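PDB 2YHG: cellulose-binding protein from Saccharophagus degradans, which probably hydrolyses glycosyl compounds and binds polysaccharide, and carries in this C-terminal part a nucleoside hydrolase-like domain with a calcium site. Local coordinates for residues 31-36 with 147-152; 63-68 with 154-159; 181-186 with 203-208; 40-45 with 242-247; 74-79 with 110-115. All blocks are in the same frame, centred on the assembly; numbering follows the deposited sequence.

Interaction 1 of 5, residues 31-36 with 147-152. With CA (calcium ion), chain B.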
# COMPACT_ATOMS: atom_id res chain seq x y z
N VAL A 31 7.92 3.11 -2.87
CA VAL A 31 7.72 1.71 -2.49
C VAL A 31 8.67 0.81 -3.26
O VAL A 31 8.87 0.98 -4.47
CB VAL A 31 6.26 1.26 -2.72
CG1 VAL A 31 6.05 -0.16 -2.16
CG2 VAL A 31 5.27 2.19 -2.09
N ILE A 32 9.24 -0.17 -2.55
CA ILE A 32 10.04 -1.22 -3.10
C ILE A 32 9.37 -2.53 -2.66
O ILE A 32 9.14 -2.73 -1.47
CB ILE A 32 11.46 -1.16 -2.52
CG1 ILE A 32 12.17 0.11 -3.01
CG2 ILE A 32 12.25 -2.43 -2.83
CD1 ILE A 32 13.44 0.43 -2.24
N HIS A 33 9.15 -3.45 -3.60
CA HIS A 33 8.58 -4.75 -3.29
C HIS A 33 9.64 -5.82 -3.39
O HIS A 33 10.42 -5.87 -4.34
CB HIS A 33 7.44 -5.09 -4.22
CG HIS A 33 6.32 -4.14 -4.11
ND1 HIS A 33 5.70 -3.89 -2.91
CD2 HIS A 33 5.69 -3.40 -5.06
CE1 HIS A 33 4.72 -3.04 -3.14
NE2 HIS A 33 4.69 -2.71 -4.42
N THR A 34 9.62 -6.73 -2.42
CA THR A 34 10.36 -7.98 -2.51
C THR A 34 9.36 -9.12 -2.55
O THR A 34 8.36 -9.08 -1.83
CB THR A 34 11.41 -8.14 -1.38
OG1 THR A 34 10.82 -8.61 -0.14
CG2 THR A 34 12.18 -6.85 -1.11
N THR A 35 9.57 -10.08 -3.44
CA THR A 35 8.53 -11.07 -3.73
C THR A 35 9.15 -12.43 -4.01
O THR A 35 10.13 -12.54 -4.81
CB THR A 35 7.63 -10.63 -4.93
OG1 THR A 35 6.88 -11.75 -5.39
CG2 THR A 35 8.44 -10.09 -6.12
N ASP A 36 8.56 -13.46 -3.44
CA ASP A 36 8.98 -14.84 -3.66
C ASP A 36 8.26 -15.48 -4.82
O ASP A 36 7.61 -16.51 -4.70
CB ASP A 36 8.78 -15.68 -2.39
CG ASP A 36 7.30 -15.72 -1.94
OD1 ASP A 36 6.52 -14.84 -2.24
OD2 ASP A 36 6.94 -16.73 -1.25
N TRP A 147 9.12 2.69 1.66
CA TRP A 147 8.57 1.43 2.08
C TRP A 147 9.29 0.31 1.38
O TRP A 147 9.49 0.35 0.16
CB TRP A 147 7.10 1.33 1.76
CG TRP A 147 6.27 2.20 2.62
CD1 TRP A 147 6.08 3.56 2.49
CD2 TRP A 147 5.63 1.83 3.84
NE1 TRP A 147 5.39 4.04 3.55
CE2 TRP A 147 5.10 3.01 4.40
CE3 TRP A 147 5.49 0.63 4.54
CZ2 TRP A 147 4.44 3.01 5.63
CZ3 TRP A 147 4.81 0.62 5.73
CH2 TRP A 147 4.30 1.82 6.28
N ALA A 148 9.63 -0.73 2.14
CA ALA A 148 10.08 -2.00 1.57
C ALA A 148 9.13 -3.07 2.06
O ALA A 148 8.82 -3.11 3.24
CB ALA A 148 11.54 -2.30 1.91
N THR A 149 8.68 -3.93 1.16
CA THR A 149 7.65 -4.88 1.50
C THR A 149 8.15 -6.30 1.37
O THR A 149 9.09 -6.62 0.61
CB THR A 149 6.39 -4.67 0.67
OG1 THR A 149 6.66 -5.17 -0.64
CG2 THR A 149 5.97 -3.20 0.64
N CYS A 150 7.48 -7.19 2.09
CA CYS A 150 7.76 -8.62 2.08
C CYS A 150 6.52 -9.37 1.59
O CYS A 150 5.59 -9.65 2.35
CB CYS A 150 8.14 -9.12 3.48
SG CYS A 150 9.16 -7.92 4.36
N TRP A 151 6.49 -9.67 0.29
CA TRP A 151 5.47 -10.55 -0.25
C TRP A 151 5.82 -12.01 0.01
O TRP A 151 4.93 -12.87 0.01
CB TRP A 151 5.25 -10.32 -1.74
CG TRP A 151 4.82 -8.96 -2.18
CD1 TRP A 151 4.84 -7.79 -1.46
CD2 TRP A 151 4.41 -8.62 -3.49
NE1 TRP A 151 4.42 -6.74 -2.26
CE2 TRP A 151 4.18 -7.22 -3.53
CE3 TRP A 151 4.21 -9.37 -4.66
CZ2 TRP A 151 3.81 -6.56 -4.69
CZ3 TRP A 151 3.86 -8.71 -5.82
CH2 TRP A 151 3.65 -7.32 -5.84
N GLY A 152 7.11 -12.28 0.18
CA GLY A 152 7.63 -13.51 0.76
C GLY A 152 8.30 -13.12 2.07
O GLY A 152 7.71 -12.45 2.91
CA CA B . 4.05 -14.15 -1.82
O HOH W 1 9.65 -11.25 -0.14
O HOH W 2 4.53 -16.23 -0.54
O HOH W 3 2.02 -15.71 -1.62
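With chi1 at 75°, T149 OG1 stands between its own backbone N and carbonyl carbon, while H33 CG lies anti to its carbonyl carbon. These turns bring OG1 to the edge of the imidazole, near its plane. H33 ND1 and T149 OG1 are hydrogen-bonded at 2.8 Å, nearly straight at 168°. W151 comes over one face of the same imidazole, with CZ2 3.5 Å from H33 CG. The two rings are oblique, their planes 47° apart. H33 NE2 is held by Q50, so the imidazole is pinned at both nitrogens.

T34 grips T149 O twice. T34 OG1 donates to T149 O at 2.7 Å, in the carbonyl plane, and T34 N approaches T149 O from above that plane at 3.1 Å. Water 1 links T34 OG1 to G152 N. Past the strand ends the chains share a calcium ion. D36 OD1 binds it at 2.6 Å and W151 O at 2.4 Å; D43, D244 and two waters complete the site. T35 OG1 bonds to D43, a second-shell hold on that ligand.

The strands are parallel neighbours in the middle of the six-stranded sheet. Strand 58-64 flanks 30-35, and strand 180-185 flanks 146-150. Helix 129-139 packs on I32, and the C150-C154 disulfide ties the strand end to the residue just before helix 155-167.

Interaction 2 of 5, residues 63-68 with 154-159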
# COMPACT_ATOMS: atom_id res chain seq x y z
N ILE A 63 11.89 -6.82 -6.58
CA ILE A 63 13.00 -7.66 -6.20
C ILE A 63 12.55 -9.10 -6.03
O ILE A 63 11.69 -9.37 -5.21
CB ILE A 63 13.62 -7.14 -4.87
CG1 ILE A 63 14.24 -5.75 -5.08
CG2 ILE A 63 14.66 -8.13 -4.33
CD1 ILE A 63 14.60 -5.03 -3.80
N THR A 64 13.12 -10.01 -6.81
CA THR A 64 12.78 -11.42 -6.72
C THR A 64 13.65 -12.09 -5.65
O THR A 64 14.87 -11.99 -5.68
CB THR A 64 13.02 -12.09 -8.09
OG1 THR A 64 12.06 -11.61 -9.04
CG2 THR A 64 12.89 -13.61 -8.00
N THR A 65 13.00 -12.79 -4.72
CA THR A 65 13.67 -13.35 -3.56
C THR A 65 12.90 -14.57 -3.05
O THR A 65 12.19 -15.25 -3.81
CB THR A 65 13.90 -12.25 -2.50
OG1 THR A 65 14.74 -12.69 -1.44
CG2 THR A 65 12.64 -11.68 -1.97
N THR A 66 13.10 -14.90 -1.78
CA THR A 66 12.67 -16.14 -1.17
C THR A 66 11.67 -15.88 -0.05
O THR A 66 11.39 -14.76 0.35
CB THR A 66 13.91 -16.85 -0.59
OG1 THR A 66 14.46 -15.95 0.36
CG2 THR A 66 14.91 -17.24 -1.69
N GLY A 67 11.17 -16.99 0.48
CA GLY A 67 10.46 -17.01 1.76
C GLY A 67 10.27 -18.47 2.15
O GLY A 67 10.79 -19.36 1.48
N CYS A 68 9.58 -18.73 3.25
CA CYS A 68 9.49 -20.10 3.71
C CYS A 68 8.68 -21.02 2.82
O CYS A 68 8.80 -22.23 2.96
CB CYS A 68 9.16 -20.21 5.19
SG CYS A 68 7.72 -19.60 5.89
N CYS A 154 11.43 -11.30 4.43
CA CYS A 154 11.99 -9.95 4.49
C CYS A 154 13.51 -9.94 4.41
O CYS A 154 14.12 -8.86 4.62
CB CYS A 154 11.56 -9.21 5.75
SG CYS A 154 9.79 -8.97 6.01
N ASN A 155 14.18 -11.06 4.09
CA ASN A 155 15.61 -11.08 4.23
C ASN A 155 16.40 -10.17 3.31
O ASN A 155 17.56 -9.89 3.61
CB ASN A 155 16.19 -12.48 4.28
CG ASN A 155 16.23 -13.20 2.94
OD1 ASN A 155 15.63 -12.79 1.94
ND2 ASN A 155 16.99 -14.27 2.90
N THR A 156 15.85 -9.70 2.19
CA THR A 156 16.58 -8.73 1.37
C THR A 156 16.65 -7.39 2.07
O THR A 156 17.65 -6.67 2.00
CB THR A 156 15.97 -8.61 -0.03
OG1 THR A 156 15.86 -9.91 -0.65
CG2 THR A 156 16.83 -7.75 -0.92
N ILE A 157 15.59 -7.04 2.79
CA ILE A 157 15.57 -5.85 3.64
C ILE A 157 16.57 -6.06 4.80
O ILE A 157 17.35 -5.15 5.14
CB ILE A 157 14.17 -5.55 4.17
CG1 ILE A 157 13.13 -5.49 3.05
CG2 ILE A 157 14.20 -4.23 4.95
CD1 ILE A 157 11.69 -5.46 3.52
N ALA A 158 16.54 -7.25 5.41
CA ALA A 158 17.47 -7.53 6.52
C ALA A 158 18.93 -7.45 6.04
O ALA A 158 19.76 -6.93 6.78
CB ALA A 158 17.17 -8.86 7.14
N GLN A 159 19.24 -7.92 4.84
CA GLN A 159 20.62 -7.84 4.37
C GLN A 159 21.03 -6.36 4.22
O GLN A 159 22.15 -5.98 4.56
CB GLN A 159 20.80 -8.57 3.04
CG GLN A 159 22.19 -8.44 2.46
CD GLN A 159 23.26 -9.12 3.29
OE1 GLN A 159 22.96 -9.97 4.12
NE2 GLN A 159 24.55 -8.76 3.08
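I63 starts the contact from the end of its strand. Its CG2 branch meets T156 CG2 at 4.1 Å, methyl to methyl.

T65 follows and faces the helix. Its OG1 is anti to the backbone N (chi1 -171°), which carries the hydroxyl alongside T156. T65 OG1 and T156 OG1 lie 3.1 Å apart, and the two side chains run antiparallel where they pass. Both hydroxyls have firm partners on one residue: T65 OG1 bonds to Q114 O, and T156 OG1 to Q114 N. The backbone of Q114 is thus held between the two threonines. T65 OG1 is also 3.5 Å from N155 OD1.

T66 comes to N155 nearly square-on, T66 OG1 lying 3.7 Å from N155 OD1. Here G116 O is the common partner, bonded to T66 OG1 and to N155 ND2; the amide also reaches G118 O. Polar side chains therefore anchor the 114-118 loop to both segments.

C154 occupies the N-cap position of helix 155-167. The residues after strand 58-64 pass the first turn of that helix. Strands 30-35 and 110-112 flank strand 58-64. Helices 129-139 and 190-198 pack beside helix 155-167.

Interaction 3 of 5, residues 181-186 with 203-208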
# COMPACT_ATOMS: atom_id res chain seq x y z
N ARG A 181 10.35 2.00 6.16
CA ARG A 181 9.19 1.36 6.76
C ARG A 181 9.07 -0.01 6.13
O ARG A 181 9.42 -0.17 4.95
CB ARG A 181 7.89 2.10 6.57
CG ARG A 181 7.76 3.41 7.34
CD ARG A 181 8.11 4.55 6.42
NE ARG A 181 7.89 5.86 7.11
CZ ARG A 181 8.79 6.47 7.88
NH1 ARG A 181 9.98 5.95 8.10
NH2 ARG A 181 8.54 7.70 8.26
N VAL A 182 8.60 -0.99 6.89
CA VAL A 182 8.42 -2.33 6.37
C VAL A 182 6.96 -2.73 6.47
O VAL A 182 6.33 -2.60 7.53
CB VAL A 182 9.31 -3.36 7.12
CG1 VAL A 182 9.02 -4.79 6.65
CG2 VAL A 182 10.79 -3.02 6.92
N TYR A 183 6.44 -3.29 5.36
CA TYR A 183 5.12 -3.93 5.35
C TYR A 183 5.36 -5.39 4.98
O TYR A 183 5.69 -5.70 3.84
CB TYR A 183 4.17 -3.23 4.36
CG TYR A 183 2.71 -3.59 4.53
CD1 TYR A 183 2.26 -4.90 4.37
CD2 TYR A 183 1.77 -2.63 4.83
CE1 TYR A 183 0.92 -5.20 4.46
CE2 TYR A 183 0.40 -2.94 4.94
CZ TYR A 183 -0.01 -4.24 4.75
OH TYR A 183 -1.33 -4.63 4.82
N ASP A 184 5.22 -6.25 5.98
CA ASP A 184 5.45 -7.70 5.89
C ASP A 184 4.10 -8.39 5.81
O ASP A 184 3.28 -8.26 6.71
CB ASP A 184 6.22 -8.10 7.15
CG ASP A 184 6.26 -9.58 7.47
OD1 ASP A 184 5.85 -10.39 6.62
OD2 ASP A 184 6.73 -9.90 8.61
N ILE A 185 3.86 -9.14 4.74
CA ILE A 185 2.65 -9.96 4.64
C ILE A 185 2.88 -11.28 5.38
O ILE A 185 3.67 -12.12 4.94
CB ILE A 185 2.27 -10.23 3.18
CG1 ILE A 185 1.91 -8.92 2.46
CG2 ILE A 185 1.12 -11.26 3.14
CD1 ILE A 185 0.50 -8.42 2.75
N LEU A 186 2.19 -11.42 6.51
CA LEU A 186 2.00 -12.67 7.24
C LEU A 186 3.20 -13.21 7.98
O LEU A 186 3.02 -14.07 8.86
CB LEU A 186 1.39 -13.76 6.37
CG LEU A 186 -0.10 -13.56 6.09
CD1 LEU A 186 -0.53 -14.27 4.80
CD2 LEU A 186 -0.92 -14.09 7.26
N ILE A 203 9.47 1.35 11.81
CA ILE A 203 8.04 1.11 11.64
C ILE A 203 7.88 -0.19 10.87
O ILE A 203 8.36 -0.31 9.76
CB ILE A 203 7.37 2.29 10.90
CG1 ILE A 203 7.44 3.55 11.76
CG2 ILE A 203 5.93 1.93 10.54
CD1 ILE A 203 7.03 4.82 11.01
N TYR A 204 7.21 -1.15 11.49
CA TYR A 204 7.16 -2.53 10.99
C TYR A 204 5.74 -3.06 11.19
O TYR A 204 5.27 -3.14 12.32
CB TYR A 204 8.17 -3.41 11.73
CG TYR A 204 8.34 -4.78 11.16
CD1 TYR A 204 7.32 -5.72 11.21
CD2 TYR A 204 9.52 -5.15 10.55
CE1 TYR A 204 7.48 -6.96 10.63
CE2 TYR A 204 9.68 -6.39 9.97
CZ TYR A 204 8.66 -7.30 10.01
OH TYR A 204 8.86 -8.53 9.44
N ILE A 205 5.09 -3.38 10.08
CA ILE A 205 3.78 -4.01 10.06
C ILE A 205 3.92 -5.46 9.65
O ILE A 205 4.56 -5.75 8.64
CB ILE A 205 2.87 -3.30 9.00
CG1 ILE A 205 2.57 -1.86 9.41
CG2 ILE A 205 1.60 -4.11 8.76
CD1 ILE A 205 1.99 -1.03 8.29
N ARG A 206 3.35 -6.39 10.42
CA ARG A 206 3.14 -7.77 9.99
C ARG A 206 1.63 -7.95 9.84
O ARG A 206 0.93 -8.15 10.84
CB ARG A 206 3.77 -8.81 10.91
CG ARG A 206 3.55 -10.23 10.49
CD ARG A 206 4.37 -11.27 11.27
NE ARG A 206 5.75 -11.26 10.84
CZ ARG A 206 6.70 -12.05 11.34
NH1 ARG A 206 6.48 -12.76 12.44
NH2 ARG A 206 7.89 -12.12 10.75
N ALA A 207 1.15 -7.82 8.62
CA ALA A 207 -0.28 -7.88 8.34
C ALA A 207 -0.72 -9.32 8.22
O ALA A 207 -0.09 -10.11 7.50
CB ALA A 207 -0.59 -7.14 7.06
N ARG A 208 -1.81 -9.67 8.87
CA ARG A 208 -2.30 -11.04 8.82
C ARG A 208 -3.71 -11.18 8.33
O ARG A 208 -4.12 -12.28 7.91
CB ARG A 208 -2.18 -11.67 10.19
CG ARG A 208 -0.76 -11.68 10.73
CD ARG A 208 -0.73 -12.33 12.13
NE ARG A 208 -1.40 -11.47 13.09
CZ ARG A 208 -1.91 -11.92 14.24
NH1 ARG A 208 -1.77 -13.20 14.60
NH2 ARG A 208 -2.63 -11.10 14.99
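D184 OD2 takes a bond from each of two side chains of the next strand. Y204 OH donates to D184 OD2 at 2.7 Å, and R206 NE donates to the same oxygen at 2.8 Å, the latter as a salt bridge. They arrive from opposite faces of the carboxylate. The oxygen lies almost in the guanidinium plane, which stands at 88° to the carboxylate. R206 NH2 adds a weak bond to D184 OD2 at 3.3 Å. The other carboxylate oxygen, OD1, accepts from G187 N. The rest of the guanidinium is also satisfied: NH1 by D288 and V278 O, NH2 by T193. This network would probably favour the ionised carboxylate.

The strands are the two ends of a beta-alpha-beta crossover through helix 190-198. Strand 203-207 is the outermost on its side of the parallel sheet. Backbone bonds alternate regularly, from V182 N to I203 O through A207 N to D184 O. Just past the strand, L186 N donates to A207 O at 2.8 Å.

V182 CG1 makes a CH-pi contact over the Y204 face. On the other side of the sheet, I205 CG2 sits 4.1 Å from the Y183 ring centroid, 8° off the normal. A207 CB touches Y183 OH at 3.4 Å, and that hydroxyl bonds to G268 O.

Interaction 4 of 5, residues 40-45 with 242-247. With CA (calcium ion), chain B.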
# COMPACT_ATOMS: atom_id res chain seq x y z
N ASP A 40 3.57 -19.15 -5.35
CA ASP A 40 2.15 -19.21 -5.55
C ASP A 40 1.79 -18.15 -6.58
O ASP A 40 2.43 -17.10 -6.66
CB ASP A 40 1.42 -18.90 -4.26
CG ASP A 40 -0.07 -19.13 -4.37
OD1 ASP A 40 -0.52 -20.27 -4.14
OD2 ASP A 40 -0.79 -18.15 -4.68
N PRO A 41 0.78 -18.42 -7.40
CA PRO A 41 0.42 -17.45 -8.44
C PRO A 41 0.02 -16.08 -7.90
O PRO A 41 0.00 -15.13 -8.67
CB PRO A 41 -0.74 -18.13 -9.19
CG PRO A 41 -1.26 -19.14 -8.23
CD PRO A 41 -0.06 -19.63 -7.47
N ASP A 42 -0.37 -15.98 -6.64
CA ASP A 42 -0.79 -14.71 -6.13
C ASP A 42 0.24 -13.60 -6.29
O ASP A 42 -0.15 -12.45 -6.55
CB ASP A 42 -1.49 -14.77 -4.79
CG ASP A 42 -0.66 -15.11 -3.64
OD1 ASP A 42 0.54 -15.36 -3.74
OD2 ASP A 42 -1.29 -15.03 -2.51
N ASP A 43 1.52 -13.88 -6.20
CA ASP A 43 2.51 -12.82 -6.38
C ASP A 43 2.42 -12.24 -7.80
O ASP A 43 2.65 -11.05 -8.00
CB ASP A 43 3.92 -13.30 -6.10
CG ASP A 43 4.17 -13.62 -4.63
OD1 ASP A 43 3.57 -14.60 -4.14
OD2 ASP A 43 4.86 -12.86 -3.92
N GLU A 44 2.21 -13.12 -8.79
CA GLU A 44 2.04 -12.65 -10.15
C GLU A 44 0.83 -11.75 -10.29
O GLU A 44 0.88 -10.68 -10.92
CB GLU A 44 1.96 -13.84 -11.08
CG GLU A 44 3.20 -14.69 -11.14
CD GLU A 44 2.87 -16.08 -11.63
OE1 GLU A 44 2.45 -16.22 -12.79
OE2 GLU A 44 2.97 -17.03 -10.83
N GLN A 45 -0.29 -12.19 -9.73
CA GLN A 45 -1.50 -11.42 -9.71
C GLN A 45 -1.25 -10.03 -9.12
O GLN A 45 -1.69 -9.01 -9.66
CB GLN A 45 -2.55 -12.12 -8.86
CG GLN A 45 -3.02 -13.49 -9.35
CD GLN A 45 -4.00 -14.12 -8.39
OE1 GLN A 45 -3.96 -13.87 -7.18
NE2 GLN A 45 -4.95 -14.92 -8.91
N GLU A 242 -4.23 -12.81 -4.53
CA GLU A 242 -3.54 -11.56 -4.17
C GLU A 242 -3.42 -11.39 -2.65
O GLU A 242 -3.61 -10.29 -2.12
CB GLU A 242 -4.24 -10.35 -4.80
CG GLU A 242 -4.06 -10.31 -6.29
CD GLU A 242 -4.54 -9.05 -6.90
OE1 GLU A 242 -4.06 -7.96 -6.47
OE2 GLU A 242 -5.47 -9.06 -7.77
N GLY A 243 -2.91 -12.39 -1.94
CA GLY A 243 -2.69 -12.24 -0.52
C GLY A 243 -1.71 -11.12 -0.16
O GLY A 243 -1.80 -10.57 0.94
N ASP A 244 -0.79 -10.81 -1.07
CA ASP A 244 0.23 -9.80 -0.80
C ASP A 244 -0.20 -8.39 -1.19
O ASP A 244 0.49 -7.43 -0.85
CB ASP A 244 1.49 -10.14 -1.54
CG ASP A 244 2.03 -11.47 -1.16
OD1 ASP A 244 2.15 -11.67 0.07
OD2 ASP A 244 2.29 -12.33 -2.03
N THR A 245 -1.30 -8.24 -1.91
CA THR A 245 -1.69 -6.93 -2.43
C THR A 245 -1.92 -5.84 -1.38
O THR A 245 -1.60 -4.69 -1.68
CB THR A 245 -2.87 -7.11 -3.39
OG1 THR A 245 -2.30 -7.69 -4.57
CG2 THR A 245 -3.63 -5.84 -3.69
N PRO A 246 -2.33 -6.16 -0.16
CA PRO A 246 -2.42 -5.09 0.86
C PRO A 246 -1.10 -4.33 1.05
O PRO A 246 -1.13 -3.16 1.48
CB PRO A 246 -2.89 -5.82 2.09
CG PRO A 246 -3.77 -6.91 1.50
CD PRO A 246 -2.95 -7.41 0.33
N ALA A 247 0.03 -4.98 0.79
CA ALA A 247 1.34 -4.37 0.94
C ALA A 247 1.61 -3.23 -0.03
O ALA A 247 2.57 -2.47 0.20
CB ALA A 247 2.42 -5.43 0.84
CA CA B . 4.05 -14.15 -1.82
O HOH W 3 2.02 -15.71 -1.62
O HOH W 2 4.53 -16.23 -0.54
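D42 reaches from the first turn of its helix to the bend at E242-G243. Its CB lies 3.4 Å from E242 N. Its CG stands between the backbone N and the carbonyl carbon (chi1 70°), which turns the carboxylate to the bend. At one tip, D42 OD2 accepts from G243 N at 3.1 Å, met from above the carboxylate plane. At the other, D42 OD1 accepts from water 3 at 2.6 Å. That water binds the calcium ion, so D42 is a second-shell residue that orients a metal ligand.

D43 and D244 bind the calcium directly. D43 is bidentate, its OD1 2.4 Å from the calcium, and D244 OD2 is 2.5 Å from it. The metal probably offsets the charge of these close carboxylates.

Q45, one turn on, holds E242. Its OE1 accepts from E242 N at 2.9 Å, close to the C=O axis, while Q45 CB packs on E242 CG at 3.5 Å. R49 makes a salt bridge with E242.

D40 caps the turn into helix 42-52 by accepting from D42 N. The type I turn 242-245 leads into helix 246-249, which packs on Y183 and I185 of strand 180-185. Helix 77-93 touches helix 42-52 at E44.

Interaction 5 of 5, residues 74-79 with 110-115. With EDO (1,2-ethanediol), chain J.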
# COMPACT_ATOMS: atom_id res chain seq x y z
N SER A 74 16.55 -18.20 -8.39
CA SER A 74 17.72 -18.06 -9.24
C SER A 74 17.64 -17.00 -10.33
O SER A 74 18.68 -16.66 -10.86
CB SER A 74 18.10 -19.37 -9.87
OG SER A 74 17.08 -19.86 -10.69
N ASN A 75 16.47 -16.54 -10.72
CA ASN A 75 16.38 -15.58 -11.82
C ASN A 75 15.07 -14.81 -11.69
O ASN A 75 14.26 -15.10 -10.80
CB ASN A 75 16.48 -16.32 -13.17
CG ASN A 75 15.37 -17.32 -13.34
OD1 ASN A 75 14.21 -16.93 -13.35
ND2 ASN A 75 15.70 -18.60 -13.37
N THR A 76 14.90 -13.80 -12.54
CA THR A 76 13.75 -12.94 -12.51
C THR A 76 12.72 -13.26 -13.61
O THR A 76 11.96 -12.39 -14.03
CB THR A 76 14.13 -11.43 -12.58
OG1 THR A 76 14.78 -11.16 -13.82
CG2 THR A 76 15.02 -11.03 -11.45
N ALA A 77 12.66 -14.51 -14.10
CA ALA A 77 11.85 -14.78 -15.28
C ALA A 77 10.37 -14.49 -15.09
O ALA A 77 9.71 -14.07 -16.03
CB ALA A 77 12.08 -16.19 -15.80
N TYR A 78 9.79 -14.72 -13.90
CA TYR A 78 8.39 -14.35 -13.70
C TYR A 78 8.16 -12.85 -13.92
O TYR A 78 7.25 -12.43 -14.62
CB TYR A 78 7.90 -14.69 -12.29
CG TYR A 78 7.55 -16.14 -12.07
CD1 TYR A 78 6.32 -16.63 -12.43
CD2 TYR A 78 8.45 -17.00 -11.46
CE1 TYR A 78 5.99 -18.00 -12.18
CE2 TYR A 78 8.16 -18.33 -11.22
CZ TYR A 78 6.95 -18.81 -11.58
OH TYR A 78 6.67 -20.14 -11.33
N VAL A 79 9.00 -12.04 -13.29
CA VAL A 79 8.88 -10.61 -13.42
C VAL A 79 9.18 -10.17 -14.86
O VAL A 79 8.48 -9.32 -15.40
CB VAL A 79 9.74 -9.87 -12.40
CG1 VAL A 79 9.77 -8.36 -12.68
CG2 VAL A 79 9.25 -10.15 -10.99
N ASN A 110 14.18 -4.22 -11.85
CA ASN A 110 13.84 -5.63 -11.80
C ASN A 110 15.11 -6.39 -11.53
O ASN A 110 15.90 -6.67 -12.45
CB ASN A 110 13.23 -5.99 -13.16
CG ASN A 110 13.07 -7.48 -13.37
OD1 ASN A 110 13.16 -8.28 -12.43
ND2 ASN A 110 12.86 -7.87 -14.63
N VAL A 111 15.32 -6.79 -10.27
CA VAL A 111 16.59 -7.35 -9.84
C VAL A 111 16.38 -8.50 -8.86
O VAL A 111 15.31 -8.62 -8.26
CB VAL A 111 17.53 -6.28 -9.22
CG1 VAL A 111 17.78 -5.11 -10.20
CG2 VAL A 111 16.99 -5.74 -7.88
N MET A 112 17.44 -9.28 -8.67
CA MET A 112 17.45 -10.33 -7.68
C MET A 112 17.78 -9.80 -6.30
O MET A 112 18.72 -9.04 -6.13
CB MET A 112 18.48 -11.38 -8.06
CG MET A 112 18.17 -12.15 -9.32
SD MET A 112 16.67 -13.14 -9.27
CE MET A 112 17.07 -14.34 -8.03
N GLY A 113 17.08 -10.31 -5.31
CA GLY A 113 17.40 -10.15 -3.90
C GLY A 113 18.10 -11.37 -3.37
O GLY A 113 18.84 -12.06 -4.08
N GLN A 114 17.87 -11.68 -2.10
CA GLN A 114 18.55 -12.86 -1.52
C GLN A 114 18.03 -14.11 -2.22
O GLN A 114 16.81 -14.26 -2.45
CB GLN A 114 18.30 -12.99 -0.03
CG GLN A 114 18.59 -11.74 0.80
CD GLN A 114 19.91 -11.09 0.44
OE1 GLN A 114 19.95 -10.06 -0.22
NE2 GLN A 114 21.01 -11.69 0.86
N ARG A 115 18.95 -15.04 -2.52
CA ARG A 115 18.62 -16.27 -3.24
C ARG A 115 18.35 -17.44 -2.32
O ARG A 115 17.91 -18.49 -2.79
CB ARG A 115 19.70 -16.61 -4.23
CG ARG A 115 19.85 -15.59 -5.32
CD ARG A 115 20.95 -15.96 -6.31
NE ARG A 115 22.26 -15.96 -5.68
CZ ARG A 115 23.31 -16.64 -6.13
NH1 ARG A 115 23.17 -17.42 -7.17
NH2 ARG A 115 24.51 -16.45 -5.60
C1 EDO J . 22.65 -13.68 -1.86
O1 EDO J . 21.82 -14.80 -2.06
C2 EDO J . 22.66 -12.82 -3.08
O2 EDO J . 23.12 -13.59 -4.19
O HOH W 4 16.50 -9.01 -13.85
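The amide of N110 is the flat group facing the helix start, and V79 CG1 lies over one of its faces, 3.5 Å from N110 CG. T76 CB sits at the carbonyl end, 3.3 Å from N110 OD1, a little to the other side of the plane. N110 CG is anti to its backbone N (chi1 168°), which sends the amide out to these two residues. Its ND2 bonds to D80, which T76 OG1 also reaches. Water 4 bridges the two segments, donating to T76 OG1 and to N110 O. The second flat group is the R115 guanidinium. An ethanediol molecule, probably from the crystallisation liquor, lies at its edge; R115 NE donates to its O2 at 2.9 Å, and R115 N donates to its O1.

N75 OD1 accepts from A77 N at 3.0 Å, closing an Asx turn just ahead of helix 77-93. T76 holds the N-cap position, though its side chain makes no capping bond. The contact thus sets the start of that helix against 110-112, the edge strand of the parallel sheet.

M112 folds back over the loop before the helix. All three of its torsions lie near -65°, and this curled shape lays the thioether along the 74-76 backbone. M112 SD is 3.3 Å from N75 C and 3.5 Å from T76 CG2. M112 CE touches S74 C. V111 points away, onto helix 129-139.

From the N terminus, strand 30-35 opens interaction 1, which closes at strand 146-150. Helix 42-52 opens the long loop of interaction 4, closed only at 242-247, so interactions 1 and 4 cross. They share the calcium ion and waters 2 and 3. Strand 58-64 opens interaction 2, which also crosses interaction 1, closes on helix 155-167 and lies within the span of interaction 4. Interaction 5 falls within the loops of interactions 1, 2 and 4, and adds the edge strand 110-112. Interaction 3 follows interactions 1 and 2 in series, inside the span of interaction 4, and forms the opposite sheet edge. Interactions 1, 2, 3 and 5 all reach the parallel sheet.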